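Local coordinates for hypothetical protein (PDB 2IAY) that is of unknown function but may play a role in amino-acid metabolism, at residues 25-28 with 29-33; 100-103 with 104-107; 74-78 with 79-83. All blocks are in the same frame, centred on the assembly; numbering follows the deposited sequence. Where two conformers were deposited one is given.

Interaction 1: residues 25-28 with 29-33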
loop_
_atom_site.group_PDB
_atom_site.type_symbol
_atom_site.label_atom_id
_atom_site.label_comp_id
_atom_site.label_asym_id
_atom_site.label_seq_id
_atom_site.Cartn_x
_atom_site.Cartn_y
_atom_site.Cartn_z
ATOM N N LYS A 25 5.419 -1.670 15.374
ATOM C CA LYS A 25 3.979 -1.635 15.672
ATOM C C LYS A 25 3.492 -0.211 15.867
ATOM O O LYS A 25 2.500 0.203 15.251
ATOM C CB LYS A 25 3.726 -2.459 16.974
ATOM C CG LYS A 25 2.334 -2.330 17.549
ATOM C CD LYS A 25 2.208 -2.919 18.952
ATOM C CE LYS A 25 0.787 -2.775 19.441
ATOM N NZ LYS A 25 0.625 -3.411 20.752
ATOM N N TYR A 26 4.150 0.550 16.736
ATOM C CA TYR A 26 3.615 1.858 17.081
ATOM C C TYR A 26 3.752 2.816 15.909
ATOM O O TYR A 26 2.963 3.737 15.787
ATOM C CB TYR A 26 4.272 2.450 18.350
ATOM C CG TYR A 26 4.001 1.640 19.610
ATOM C CD1 TYR A 26 2.767 1.106 19.897
ATOM C CD2 TYR A 26 5.036 1.431 20.519
ATOM C CE1 TYR A 26 2.584 0.333 21.087
ATOM C CE2 TYR A 26 4.875 0.757 21.650
ATOM C CZ TYR A 26 3.679 0.204 21.927
ATOM O OH TYR A 26 3.623 -0.493 23.118
ATOM N N THR A 27 4.779 2.639 15.082
ATOM C CA THR A 27 4.926 3.458 13.896
ATOM C C THR A 27 3.826 3.147 12.871
ATOM O O THR A 27 3.221 4.063 12.281
ATOM C CB THR A 27 6.308 3.322 13.303
ATOM O OG1 THR A 27 7.238 3.633 14.326
ATOM C CG2 THR A 27 6.515 4.298 12.111
ATOM N N LEU A 28 3.535 1.863 12.669
ATOM C CA LEU A 28 2.407 1.487 11.801
ATOM C C LEU A 28 1.137 2.194 12.262
ATOM O O LEU A 28 0.383 2.776 11.473
ATOM C CB LEU A 28 2.205 -0.029 11.740
ATOM C CG LEU A 28 3.284 -0.794 10.980
ATOM C CD1 LEU A 28 3.097 -2.260 11.243
ATOM C CD2 LEU A 28 3.248 -0.521 9.475
HETATM N N MSE A 29 0.862 2.135 13.564
HETATM C CA MSE A 29 -0.336 2.751 14.140
HETATM C C MSE A 29 -0.315 4.239 13.906
HETATM O O MSE A 29 -1.306 4.854 13.559
HETATM C CB MSE A 29 -0.404 2.473 15.658
HETATM C CG MSE A 29 -0.682 1.012 15.917
HETATM SE SE MSE A 29 -0.728 0.605 17.810
HETATM C CE MSE A 29 -1.676 -1.116 17.624
ATOM N N ASP A 30 0.839 4.846 14.118
ATOM C CA ASP A 30 0.996 6.291 13.939
ATOM C C ASP A 30 0.729 6.738 12.501
ATOM O O ASP A 30 0.281 7.854 12.278
ATOM C CB ASP A 30 2.403 6.734 14.380
ATOM C CG ASP A 30 2.536 8.244 14.492
ATOM O OD1 ASP A 30 1.683 8.830 15.206
ATOM O OD2 ASP A 30 3.501 8.830 13.905
ATOM N N LEU A 31 0.981 5.870 11.524
ATOM C CA LEU A 31 0.737 6.172 10.109
ATOM C C LEU A 31 -0.641 5.742 9.647
ATOM O O LEU A 31 -0.927 5.852 8.449
ATOM C CB LEU A 31 1.829 5.525 9.233
ATOM C CG LEU A 31 3.126 6.325 9.054
ATOM C CD1 LEU A 31 2.964 7.534 8.199
ATOM C CD2 LEU A 31 3.814 6.751 10.353
ATOM N N GLY A 32 -1.488 5.248 10.543
ATOM C CA GLY A 32 -2.859 4.996 10.213
ATOM C C GLY A 32 -3.231 3.546 9.969
ATOM O O GLY A 32 -4.364 3.259 9.610
ATOM N N PHE A 33 -2.321 2.616 10.197
ATOM C CA PHE A 33 -2.674 1.204 10.144
ATOM C C PHE A 33 -3.509 0.844 11.363
ATOM O O PHE A 33 -3.267 1.357 12.456
ATOM C CB PHE A 33 -1.436 0.295 10.120
ATOM C CG PHE A 33 -0.670 0.299 8.833
ATOM C CD1 PHE A 33 0.088 1.386 8.449
ATOM C CD2 PHE A 33 -0.717 -0.808 8.004
ATOM C CE1 PHE A 33 0.818 1.352 7.266
ATOM C CE2 PHE A 33 -0.000 -0.830 6.834
ATOM C CZ PHE A 33 0.705 0.255 6.447
#

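Interaction 2: residues 100-103 with 104-107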
loop_
_atom_site.group_PDB
_atom_site.type_symbol
_atom_site.label_atom_id
_atom_site.label_comp_id
_atom_site.label_asym_id
_atom_site.label_seq_id
_atom_site.Cartn_x
_atom_site.Cartn_y
_atom_site.Cartn_z
ATOM N N TYR A 100 2.721 9.982 -2.878
ATOM C CA TYR A 100 2.656 10.842 -1.714
ATOM C C TYR A 100 2.405 10.032 -0.439
ATOM O O TYR A 100 3.051 10.242 0.568
ATOM C CB TYR A 100 1.543 11.906 -1.954
ATOM C CG TYR A 100 1.459 12.947 -0.866
ATOM C CD1 TYR A 100 0.739 12.734 0.286
ATOM C CD2 TYR A 100 2.184 14.124 -0.976
ATOM C CE1 TYR A 100 0.720 13.718 1.308
ATOM C CE2 TYR A 100 2.151 15.098 -0.011
ATOM C CZ TYR A 100 1.437 14.884 1.116
ATOM O OH TYR A 100 1.436 15.857 2.070
ATOM N N ILE A 101 1.435 9.127 -0.500
ATOM C CA ILE A 101 1.111 8.282 0.615
ATOM C C ILE A 101 2.319 7.438 1.008
ATOM O O ILE A 101 2.699 7.336 2.189
ATOM C CB ILE A 101 -0.134 7.390 0.293
ATOM C CG1 ILE A 101 -1.392 8.246 0.148
ATOM C CG2 ILE A 101 -0.318 6.314 1.371
ATOM C CD1 ILE A 101 -2.527 7.555 -0.613
ATOM N N LEU A 102 2.913 6.769 0.023
ATOM C CA LEU A 102 4.039 5.886 0.305
ATOM C C LEU A 102 5.297 6.616 0.726
ATOM O O LEU A 102 6.103 6.070 1.447
ATOM C CB LEU A 102 4.300 4.951 -0.869
ATOM C CG LEU A 102 3.148 4.011 -1.235
ATOM C CD1 LEU A 102 3.533 3.077 -2.380
ATOM C CD2 LEU A 102 2.698 3.213 -0.023
ATOM N N ALA A 103 5.452 7.872 0.320
ATOM C CA ALA A 103 6.607 8.639 0.735
ATOM C C ALA A 103 6.621 8.781 2.245
ATOM O O ALA A 103 7.657 8.770 2.854
ATOM C CB ALA A 103 6.574 10.045 0.089
ATOM N N ASN A 104 5.461 8.912 2.866
ATOM C CA ASN A 104 5.388 8.971 4.312
ATOM C C ASN A 104 5.879 7.650 4.963
ATOM O O ASN A 104 6.486 7.676 6.013
ATOM C CB ASN A 104 3.976 9.278 4.808
ATOM C CG ASN A 104 3.533 10.677 4.546
ATOM O OD1 ASN A 104 4.351 11.598 4.532
ATOM N ND2 ASN A 104 2.227 10.863 4.425
ATOM N N PHE A 105 5.546 6.525 4.320
ATOM C CA PHE A 105 5.992 5.238 4.815
ATOM C C PHE A 105 7.511 5.088 4.673
ATOM O O PHE A 105 8.149 4.497 5.537
ATOM C CB PHE A 105 5.269 4.108 4.080
ATOM C CG PHE A 105 3.774 3.990 4.295
ATOM C CD1 PHE A 105 3.055 4.830 5.126
ATOM C CD2 PHE A 105 3.108 2.996 3.626
ATOM C CE1 PHE A 105 1.677 4.673 5.236
ATOM C CE2 PHE A 105 1.735 2.828 3.774
ATOM C CZ PHE A 105 1.016 3.703 4.553
ATOM N N ILE A 106 8.070 5.656 3.602
ATOM C CA ILE A 106 9.540 5.653 3.415
ATOM C C ILE A 106 10.211 6.512 4.496
ATOM O O ILE A 106 11.179 6.109 5.119
ATOM C CB ILE A 106 9.908 6.145 2.027
ATOM C CG1 ILE A 106 9.459 5.104 1.008
ATOM C CG2 ILE A 106 11.430 6.346 1.952
ATOM C CD1 ILE A 106 9.587 5.540 -0.430
ATOM N N GLU A 107 9.650 7.667 4.776
ATOM C CA GLU A 107 10.225 8.577 5.784
ATOM C C GLU A 107 10.132 8.097 7.227
ATOM O O GLU A 107 10.905 8.527 8.080
ATOM C CB GLU A 107 9.553 9.934 5.648
ATOM C CG GLU A 107 9.979 10.645 4.336
ATOM C CD GLU A 107 11.489 10.609 4.040
ATOM O OE1 GLU A 107 12.280 11.025 4.910
ATOM O OE2 GLU A 107 11.887 10.139 2.933
HETATM O O HOH W 1 4.302 12.599 1.315
HETATM O O HOH W 2 0.712 8.315 4.204
HETATM O O HOH W 3 9.966 9.794 1.258
#

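Interaction 3: residues 74-78 with 79-83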
loop_
_atom_site.group_PDB
_atom_site.type_symbol
_atom_site.label_atom_id
_atom_site.label_comp_id
_atom_site.label_asym_id
_atom_site.label_seq_id
_atom_site.Cartn_x
_atom_site.Cartn_y
_atom_site.Cartn_z
ATOM N N THR A 74 -3.006 -2.420 -5.676
ATOM C CA THR A 74 -3.913 -1.433 -6.220
ATOM C C THR A 74 -5.090 -2.155 -6.811
ATOM O O THR A 74 -4.935 -3.091 -7.620
ATOM C CB THR A 74 -3.238 -0.518 -7.260
ATOM O OG1 THR A 74 -2.524 -1.309 -8.226
ATOM C CG2 THR A 74 -2.218 0.435 -6.580
ATOM N N VAL A 75 -6.243 -1.679 -6.459
ATOM C CA VAL A 75 -7.516 -2.233 -6.949
ATOM C C VAL A 75 -8.340 -1.083 -7.481
ATOM O O VAL A 75 -8.025 0.083 -7.299
ATOM C CB VAL A 75 -8.239 -3.004 -5.826
ATOM C CG1 VAL A 75 -7.468 -4.274 -5.427
ATOM C CG2 VAL A 75 -8.466 -2.118 -4.610
ATOM N N THR A 76 -9.410 -1.406 -8.206
ATOM C CA THR A 76 -10.322 -0.359 -8.637
ATOM C C THR A 76 -11.148 0.138 -7.437
ATOM O O THR A 76 -10.986 -0.332 -6.317
ATOM C CB THR A 76 -11.261 -0.823 -9.747
ATOM O OG1 THR A 76 -12.199 -1.711 -9.167
ATOM C CG2 THR A 76 -10.518 -1.506 -10.876
ATOM N N GLY A 77 -12.015 1.130 -7.662
ATOM C CA GLY A 77 -12.834 1.683 -6.607
ATOM C C GLY A 77 -13.787 0.722 -5.926
ATOM O O GLY A 77 -14.271 1.022 -4.841
ATOM N N ASN A 78 -14.034 -0.452 -6.529
ATOM C CA ASN A 78 -14.832 -1.496 -5.875
ATOM C C ASN A 78 -14.069 -2.245 -4.771
ATOM O O ASN A 78 -14.677 -2.978 -3.985
ATOM C CB ASN A 78 -15.502 -2.424 -6.907
ATOM C CG ASN A 78 -14.540 -3.372 -7.609
ATOM O OD1 ASN A 78 -13.558 -3.844 -7.029
ATOM N ND2 ASN A 78 -14.869 -3.716 -8.848
ATOM N N GLY A 79 -12.762 -1.980 -4.660
ATOM C CA GLY A 79 -11.933 -2.533 -3.619
ATOM C C GLY A 79 -11.451 -3.942 -3.809
ATOM O O GLY A 79 -10.730 -4.445 -2.931
ATOM N N VAL A 80 -11.778 -4.553 -4.946
ATOM C CA VAL A 80 -11.450 -5.956 -5.225
ATOM C C VAL A 80 -10.675 -6.210 -6.503
ATOM O O VAL A 80 -9.722 -6.973 -6.482
ATOM C CB VAL A 80 -12.767 -6.748 -5.321
ATOM C CG1 VAL A 80 -12.542 -8.224 -5.733
ATOM C CG2 VAL A 80 -13.483 -6.626 -3.976
ATOM N N GLN A 81 -11.157 -5.674 -7.633
ATOM C CA GLN A 81 -10.545 -5.937 -8.937
ATOM C C GLN A 81 -9.164 -5.343 -9.002
ATOM O O GLN A 81 -9.007 -4.145 -8.767
ATOM C CB GLN A 81 -11.336 -5.302 -10.068
ATOM C CG GLN A 81 -12.164 -6.233 -10.805
ATOM C CD GLN A 81 -13.019 -5.521 -11.789
ATOM O OE1 GLN A 81 -13.895 -4.736 -11.408
ATOM N NE2 GLN A 81 -12.762 -5.751 -13.061
ATOM N N ARG A 82 -8.156 -6.147 -9.356
ATOM C CA ARG A 82 -6.782 -5.673 -9.581
ATOM C C ARG A 82 -6.743 -4.593 -10.647
ATOM O O ARG A 82 -7.390 -4.703 -11.707
ATOM C CB ARG A 82 -5.825 -6.801 -10.025
ATOM C CG ARG A 82 -5.613 -7.881 -9.060
ATOM C CD ARG A 82 -4.213 -7.957 -8.606
ATOM N NE ARG A 82 -3.221 -8.166 -9.659
ATOM C CZ ARG A 82 -2.737 -9.349 -10.048
ATOM N NH1 ARG A 82 -3.219 -10.541 -9.605
ATOM N NH2 ARG A 82 -1.784 -9.319 -10.964
ATOM N N ALA A 83 -5.955 -3.575 -10.378
ATOM C CA ALA A 83 -5.777 -2.448 -11.263
ATOM C C ALA A 83 -4.308 -2.209 -11.463
ATOM O O ALA A 83 -3.484 -2.460 -10.572
ATOM C CB ALA A 83 -6.432 -1.195 -10.678
HETATM O O HOH W 4 -14.142 -1.593 -11.139
#

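Interaction 1: residues 25-28 with 29-33
Leu28 and Phe33 meet at the C-terminal end of the short helix 25-30, where Gly32, with positive phi, closes the helix in a Schellman motif. Backbone bonds define the end. Met29 N and Asp30 N reach back to Lys25 O and Tyr26 O in regular i to i+4 fashion, and Leu31 N bonds to Thr27 O at 3.0 Å. Leu28 O takes the capping bond from Phe33 N, 3.0 Å long with an N-H...O angle of 154°, while Gly32 N donates to Met29 O at 3.0 Å. Asp30 OD2 also forms a salt bridge with Arg108 NH2. In one of its two conformers the selenomethionine Met29 puts SE at the edge of the Tyr26 ring, a Met-aromatic contact that is doubtful for the other. The apolar part of the cap is a CH-pi contact between Leu28 and the Phe33 ring. Phe33 CG lies anti to its own carbonyl carbon (chi1 -72°), which turns the ring beneath a methyl of Leu28. Phe41, Val63 and Met61 of the neighbouring strands also touch the Phe33 side chain, so the cap is tied into the hydrophobic core. With an alanine at Phe33, Leu28 CD2 is likely to lose its aromatic partner, and a gap to open between the helix end and the sheet. As it stands, Leu28 CD2 sits over the middle of the Phe33 ring, 3.8 Å from its centroid and 11° off the normal.

Interaction 2: residues 100-103 with 104-107
Leu102 and Phe105 meet on the buried side of the last two turns of helix 92-107, an amphipathic helix that packs against the four-stranded antiparallel sheet. Their side chains slant across each other, and Leu102 CD2 comes to 3.7 Å from Phe105 CD2. Phe105 CG is anti to its carbonyl carbon (chi1 -66°), which folds the ring back beneath the preceding turn, and Ile101 O lies over one face, offset toward the rim. Ile101 CG2 adds a looser contact to Phe105 CZ. Beyond the helix, the same ring meets Phe43 edge-to-face, while Leu59 receives both Ile101 and Leu102.

Another flank of the helix is polar, and three waters join carbonyls of the first turn to side chains one turn later. Asn104 turns its amide back toward Tyr100 and Ile101. One water donates to Ile101 O and accepts from Asn104 ND2, both at 3.0 Å; another donates to Tyr100 O and, weakly, to Asn104 OD1. This second water also sits over the centre of the Tyr100 ring, 3.3 Å above its plane. The amide thus reaches two successive carbonyls through water, one from each of its ends.

Glu107 repeats the device at the helix end. Bent at chi2 (-46°), its chain curls back alongside the helix and brings the carboxylate near Ala103. Ala103 O accepts the main-chain bond from Glu107 N at 3.0 Å and also a hydrogen bond from a water at 3.0 Å, and that water makes its second donation to Glu107 OE2 at 2.6 Å.

Interaction 3: residues 74-78 with 79-83
Thr74 to Ala83 fold back on themselves through a type I beta turn from Thr76 to Gly79, closed by Gly79 N to Thr76 O at 2.9 Å, with Val75 and Arg82 forming a single antiparallel bridge flanked by Ala83 N to Thr74 O and Thr76 N to Gln81 O. Gly79, the last residue of the turn, has positive phi, and a side chain there would clash with Asn78 O.

Asn78 organises the tip. Its CG sits between its own N and carbonyl carbon (chi1 72°), folding the amide over the turn. OD1 accepts twice: from Val80 N at 2.8 Å, nearly end-on to the carbonyl, and from Gln81 N at 3.1 Å, in plane on a lone pair. These two bonds alone should limit the amide's rotation. In one of the two conformers of Gln81, Asn78 ND2 also donates to Gln81 OE1 at 2.9 Å, the two amides nearly coplanar, and a water bonded to Thr76 OG1 donates to the same OE1. At the base, Thr74 OG1 donates to Ala83 O at 2.8 Å from above the carbonyl plane. Nearer the turn, Val75 CG2 lies 3.6 Å from Gly79 CA.

After the turn, 79-83 folds back along the end of edge strand 70-76: Val75 pairs with Lys58 of strand 57-63, Ala83 touches Phe57, and Arg82 reaches out to a salt bridge with Asp11.

Along the chain the order is interaction 1, interaction 3, interaction 2. Interactions 1 and 2 have centres about 13 Å apart and touch: the end of helix 25-30 packs against the last turns of helix 92-107, with Phe33 CE1 3.6 Å from Phe105 CZ. Phe43 of strand 41-47 meets both rings, joining the two helix ends to the four-stranded sheet. Interaction 3 lies across the chain's centre, its centre about 24 Å from that of interaction 1 and about 21 Å from that of interaction 2. It leaves edge strand 70-76 and leads on toward helix 92-107, so one sheet links the aromatic core to the distant loop.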